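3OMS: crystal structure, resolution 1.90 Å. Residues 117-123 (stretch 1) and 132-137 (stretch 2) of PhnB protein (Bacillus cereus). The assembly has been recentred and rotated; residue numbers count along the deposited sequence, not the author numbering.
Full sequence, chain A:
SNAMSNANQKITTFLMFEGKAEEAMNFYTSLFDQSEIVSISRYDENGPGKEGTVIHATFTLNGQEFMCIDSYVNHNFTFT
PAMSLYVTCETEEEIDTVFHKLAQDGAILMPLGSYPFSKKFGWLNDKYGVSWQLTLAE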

ATOM      1  N   PHE A 117      17.091   1.736  16.359  1.00 60.13           N
ATOM      2  CA  PHE A 117      16.443   0.550  15.786  1.00 59.62           C
ATOM      3  C   PHE A 117      17.061   0.028  14.478  1.00 58.46           C
ATOM      4  O   PHE A 117      16.638  -1.025  13.986  1.00 58.39           O
ATOM      5  CB  PHE A 117      14.924   0.801  15.600  1.00 58.84           C
ATOM      6  CG  PHE A 117      14.578   2.103  14.873  1.00 58.69           C
ATOM      7  CD1 PHE A 117      14.372   2.112  13.486  1.00 59.11           C
ATOM      8  CD2 PHE A 117      14.441   3.307  15.584  1.00 60.49           C
ATOM      9  CE1 PHE A 117      14.063   3.305  12.814  1.00 57.05           C
ATOM     10  CE2 PHE A 117      14.137   4.505  14.919  1.00 60.32           C
ATOM     11  CZ  PHE A 117      13.935   4.494  13.534  1.00 57.63           C
ATOM     12  N   SER A 118      18.044   0.740  13.909  1.00 57.42           N
ATOM     13  CA  SER A 118      18.565   0.407  12.572  1.00 55.60           C
ATOM     14  C   SER A 118      19.907   1.068  12.286  1.00 55.85           C
ATOM     15  O   SER A 118      20.095   2.245  12.589  1.00 55.93           O
ATOM     16  CB  SER A 118      17.597   0.879  11.483  1.00 53.17           C
ATOM     17  OG  SER A 118      18.017   0.442  10.190  1.00 52.30           O
ATOM     18  N   LYS A 119      20.806   0.323  11.653  1.00 55.27           N
ATOM     19  CA  LYS A 119      22.098   0.888  11.228  1.00 55.94           C
ATOM     20  C   LYS A 119      21.900   1.969  10.162  1.00 51.81           C
ATOM     21  O   LYS A 119      22.650   2.944  10.088  1.00 50.42           O
ATOM     22  CB  LYS A 119      23.051  -0.204  10.704  1.00 58.27           C
ATOM     23  CG  LYS A 119      22.750  -0.802   9.299  1.00 59.95           C
ATOM     24  CD  LYS A 119      23.889  -1.795   8.856  1.00 66.26           C
ATOM     25  CE  LYS A 119      23.474  -3.284   9.028  1.00 68.92           C
ATOM     26  NZ  LYS A 119      24.665  -4.197   9.154  1.00 73.25           N
ATOM     27  N   LYS A 120      20.881   1.772   9.335  1.00 47.05           N
ATOM     28  CA  LYS A 120      20.626   2.686   8.236  1.00 43.94           C
ATOM     29  C   LYS A 120      19.154   2.624   7.853  1.00 40.00           C
ATOM     30  O   LYS A 120      18.682   1.611   7.339  1.00 37.71           O
ATOM     31  CB  LYS A 120      21.489   2.334   7.045  1.00 44.96           C
ATOM     32  CG  LYS A 120      21.597   3.417   6.001  1.00 45.92           C
ATOM     33  CD  LYS A 120      22.820   4.280   6.150  1.00 48.74           C
ATOM     34  CE  LYS A 120      22.910   5.231   4.957  1.00 49.40           C
ATOM     35  NZ  LYS A 120      24.262   5.820   4.694  1.00 49.66           N
ATOM     36  N   PHE A 121      18.466   3.738   8.078  1.00 37.07           N
ATOM     37  CA  PHE A 121      17.018   3.863   7.845  1.00 34.06           C
ATOM     38  C   PHE A 121      16.636   5.282   7.482  1.00 32.70           C
ATOM     39  O   PHE A 121      17.220   6.258   7.994  1.00 31.55           O
ATOM     40  CB  PHE A 121      16.238   3.473   9.096  1.00 34.22           C
ATOM     41  CG  PHE A 121      14.751   3.714   8.996  1.00 34.62           C
ATOM     42  CD1 PHE A 121      13.917   2.736   8.444  1.00 34.45           C
ATOM     43  CD2 PHE A 121      14.184   4.892   9.492  1.00 34.71           C
ATOM     44  CE1 PHE A 121      12.523   2.927   8.362  1.00 32.87           C
ATOM     45  CE2 PHE A 121      12.794   5.097   9.415  1.00 33.87           C
ATOM     46  CZ  PHE A 121      11.962   4.096   8.854  1.00 33.18           C
ATOM     47  N   GLY A 122      15.645   5.409   6.611  1.00 29.91           N
ATOM     48  CA  GLY A 122      15.052   6.711   6.332  1.00 29.54           C
ATOM     49  C   GLY A 122      13.622   6.580   5.907  1.00 28.43           C
ATOM     50  O   GLY A 122      13.173   5.491   5.474  1.00 27.83           O
ATOM     51  N   TRP A 123      12.903   7.695   5.970  1.00 27.74           N
ATOM     52  CA  TRP A 123      11.469   7.709   5.652  1.00 26.69           C
ATOM     53  C   TRP A 123      11.190   9.030   4.961  1.00 26.66           C
ATOM     54  O   TRP A 123      11.595  10.091   5.425  1.00 26.84           O
ATOM     55  CB  TRP A 123      10.628   7.589   6.930  1.00 28.05           C
ATOM     56  CG  TRP A 123       9.191   7.220   6.742  1.00 29.85           C
ATOM     57  CD1 TRP A 123       8.441   7.335   5.623  1.00 31.41           C
ATOM     58  CD2 TRP A 123       8.329   6.657   7.741  1.00 38.33           C
ATOM     59  NE1 TRP A 123       7.149   6.921   5.864  1.00 32.52           N
ATOM     60  CE2 TRP A 123       7.059   6.498   7.160  1.00 36.57           C
ATOM     61  CE3 TRP A 123       8.519   6.256   9.070  1.00 40.22           C
ATOM     62  CZ2 TRP A 123       5.976   5.903   7.853  1.00 40.09           C
ATOM     63  CZ3 TRP A 123       7.427   5.709   9.777  1.00 43.69           C
ATOM     64  CH2 TRP A 123       6.176   5.542   9.157  1.00 41.90           C
ATOM     65  N   TRP A 132       7.641   6.283   1.374  1.00 25.93           N
ATOM     66  CA  TRP A 132       8.626   5.215   1.293  1.00 25.77           C
ATOM     67  C   TRP A 132       9.513   5.171   2.546  1.00 26.88           C
ATOM     68  O   TRP A 132      10.014   6.217   3.042  1.00 25.65           O
ATOM     69  CB  TRP A 132       9.539   5.461   0.114  1.00 26.74           C
ATOM     70  CG  TRP A 132       8.938   5.433  -1.243  1.00 24.28           C
ATOM     71  CD1 TRP A 132       8.345   6.470  -1.879  1.00 24.50           C
ATOM     72  CD2 TRP A 132       8.927   4.333  -2.167  1.00 24.32           C
ATOM     73  NE1 TRP A 132       7.973   6.102  -3.142  1.00 25.11           N
ATOM     74  CE2 TRP A 132       8.294   4.786  -3.342  1.00 23.36           C
ATOM     75  CE3 TRP A 132       9.397   3.021  -2.117  1.00 25.60           C
ATOM     76  CZ2 TRP A 132       8.126   3.977  -4.474  1.00 28.89           C
ATOM     77  CZ3 TRP A 132       9.187   2.198  -3.224  1.00 28.31           C
ATOM     78  CH2 TRP A 132       8.579   2.691  -4.401  1.00 26.90           C
ATOM     79  N   GLN A 133       9.726   3.945   3.041  1.00 27.31           N
ATOM     80  CA  GLN A 133      10.669   3.702   4.127  1.00 28.70           C
ATOM     81  C   GLN A 133      11.745   2.820   3.542  1.00 29.29           C
ATOM     82  O   GLN A 133      11.488   1.897   2.749  1.00 29.60           O
ATOM     83  CB  GLN A 133      10.058   2.957   5.319  1.00 30.37           C
ATOM     84  CG  GLN A 133       8.948   3.714   6.048  1.00 29.44           C
ATOM     85  CD  GLN A 133       8.419   2.914   7.209  1.00 30.49           C
ATOM     86  OE1 GLN A 133       9.161   2.581   8.140  1.00 31.51           O
ATOM     87  NE2 GLN A 133       7.129   2.570   7.156  1.00 27.24           N
ATOM     88  N   LEU A 134      12.973   3.109   3.909  1.00 30.39           N
ATOM     89  CA  LEU A 134      14.103   2.358   3.364  1.00 31.84           C
ATOM     90  C   LEU A 134      14.987   1.930   4.497  1.00 32.81           C
ATOM     91  O   LEU A 134      15.243   2.712   5.396  1.00 32.94           O
ATOM     92  CB  LEU A 134      14.877   3.212   2.389  1.00 31.98           C
ATOM     93  CG  LEU A 134      14.149   3.563   1.095  1.00 35.37           C
ATOM     94  CD1 LEU A 134      13.333   4.834   1.280  1.00 34.96           C
ATOM     95  CD2 LEU A 134      15.205   3.710   0.039  1.00 38.21           C
ATOM     96  N   THR A 135      15.405   0.661   4.474  1.00 34.34           N
ATOM     97  CA  THR A 135      16.287   0.169   5.488  1.00 36.75           C
ATOM     98  C   THR A 135      17.323  -0.791   4.909  1.00 39.03           C
ATOM     99  O   THR A 135      17.131  -1.339   3.835  1.00 37.71           O
ATOM    100  CB  THR A 135      15.500  -0.484   6.609  1.00 38.26           C
ATOM    101  OG1 THR A 135      16.360  -0.609   7.752  1.00 40.82           O
ATOM    102  CG2 THR A 135      14.952  -1.861   6.137  1.00 38.48           C
ATOM    103  N   LEU A 136      18.440  -0.931   5.612  1.00 42.24           N
ATOM    104  CA  LEU A 136      19.505  -1.803   5.167  1.00 46.91           C
ATOM    105  C   LEU A 136      19.361  -3.145   5.917  1.00 50.20           C
ATOM    106  O   LEU A 136      19.293  -3.153   7.149  1.00 52.13           O
ATOM    107  CB  LEU A 136      20.829  -1.101   5.450  1.00 48.38           C
ATOM    108  CG  LEU A 136      22.117  -1.621   4.828  1.00 52.79           C
ATOM    109  CD1 LEU A 136      21.987  -1.626   3.324  1.00 51.83           C
ATOM    110  CD2 LEU A 136      23.274  -0.745   5.312  1.00 54.06           C
ATOM    111  N   ALA A 137      19.275  -4.255   5.166  1.00 52.43           N
ATOM    112  CA  ALA A 137      19.115  -5.608   5.727  1.00 55.04           C
ATOM    113  C   ALA A 137      20.445  -6.213   6.148  1.00 58.34           C
ATOM    114  O   ALA A 137      21.319  -5.530   6.730  1.00 61.19           O
ATOM    115  CB  ALA A 137      18.414  -6.527   4.705  1.00 54.38           C
TER

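Residues 121-123 pair antiparallel with stretch 2 along strand 132-136, and the two stretches together bury 520 Å² of surface. Phe117 makes no contact with stretch 2. The contact begins at Ser118, whose CA-to-CB bond points toward the other stretch. Ser118 OG donates a hydrogen bond to Thr135 OG1 at 3.1 Å. Within its own stretch, Ser118 OG also accepts a hydrogen bond from Lys120 N at 3.3 Å. A small hydroxyl side chain can thus serve both the partner strand and the corner that the chain turns at Lys119 and Lys120.

Lys119 is exposed, as suits a charged residue. Its methylene groups still find a nonpolar neighbour: Lys119 CD lies 3.7 Å from Leu136 CD2. Lys120 begins the backbone pairing. Leu136 N donates to Lys120 O at 3.1 Å. The CA-H of Thr135 approaches the same oxygen, with Thr135 CA 3.4 Å from Lys120 O. The Lys120 and Leu136 side chains meet near the backbone, Lys120 CB lying 3.8 Å from Leu136 CB. The end of the lysine leads away from stretch 2, and its NZ is hydrogen-bonded elsewhere in the structure.

Phe121 faces Thr135 in a non-hydrogen-bonded pair, with their CA atoms 4.4 Å apart. Its backbone contributes a CA-H contact, Phe121 CA to Leu134 O at 3.2 Å. The ring is buried, which suits a large nonpolar side chain. Its edge meets two residues of stretch 2: Phe121 CD1 is 4.0 Å from Thr135 CB, and Phe121 CZ is 3.3 Å from Gln133 OE1. The ring thus reaches past its direct partner to the next residue on the same face.

Gly122 pairs with Leu134 through two backbone hydrogen bonds. Gly122 N donates to Leu134 O at 3.0 Å, and Leu134 N donates to Gly122 O at 2.9 Å. Both are close to straight. Gly122 O also receives a CA-H contact from Gln133 CA at 3.4 Å. Glycine adds no side chain here, so its part in the contact is entirely backbone. The leucine side chain points to the face opposite Phe121 and Trp123.

Trp123 pairs with Gln133, again without backbone hydrogen bonds between them. Trp123 CA lies 3.3 Å from Trp132 O in a CA-H contact. Gln133 CG sits over one face of the five-membered ring of Trp123, 3.5 Å from Trp123 CD2, in a CH-pi contact. Gln133 is buried; its CG packs on the indole while its NE2 is hydrogen-bonded elsewhere in the structure.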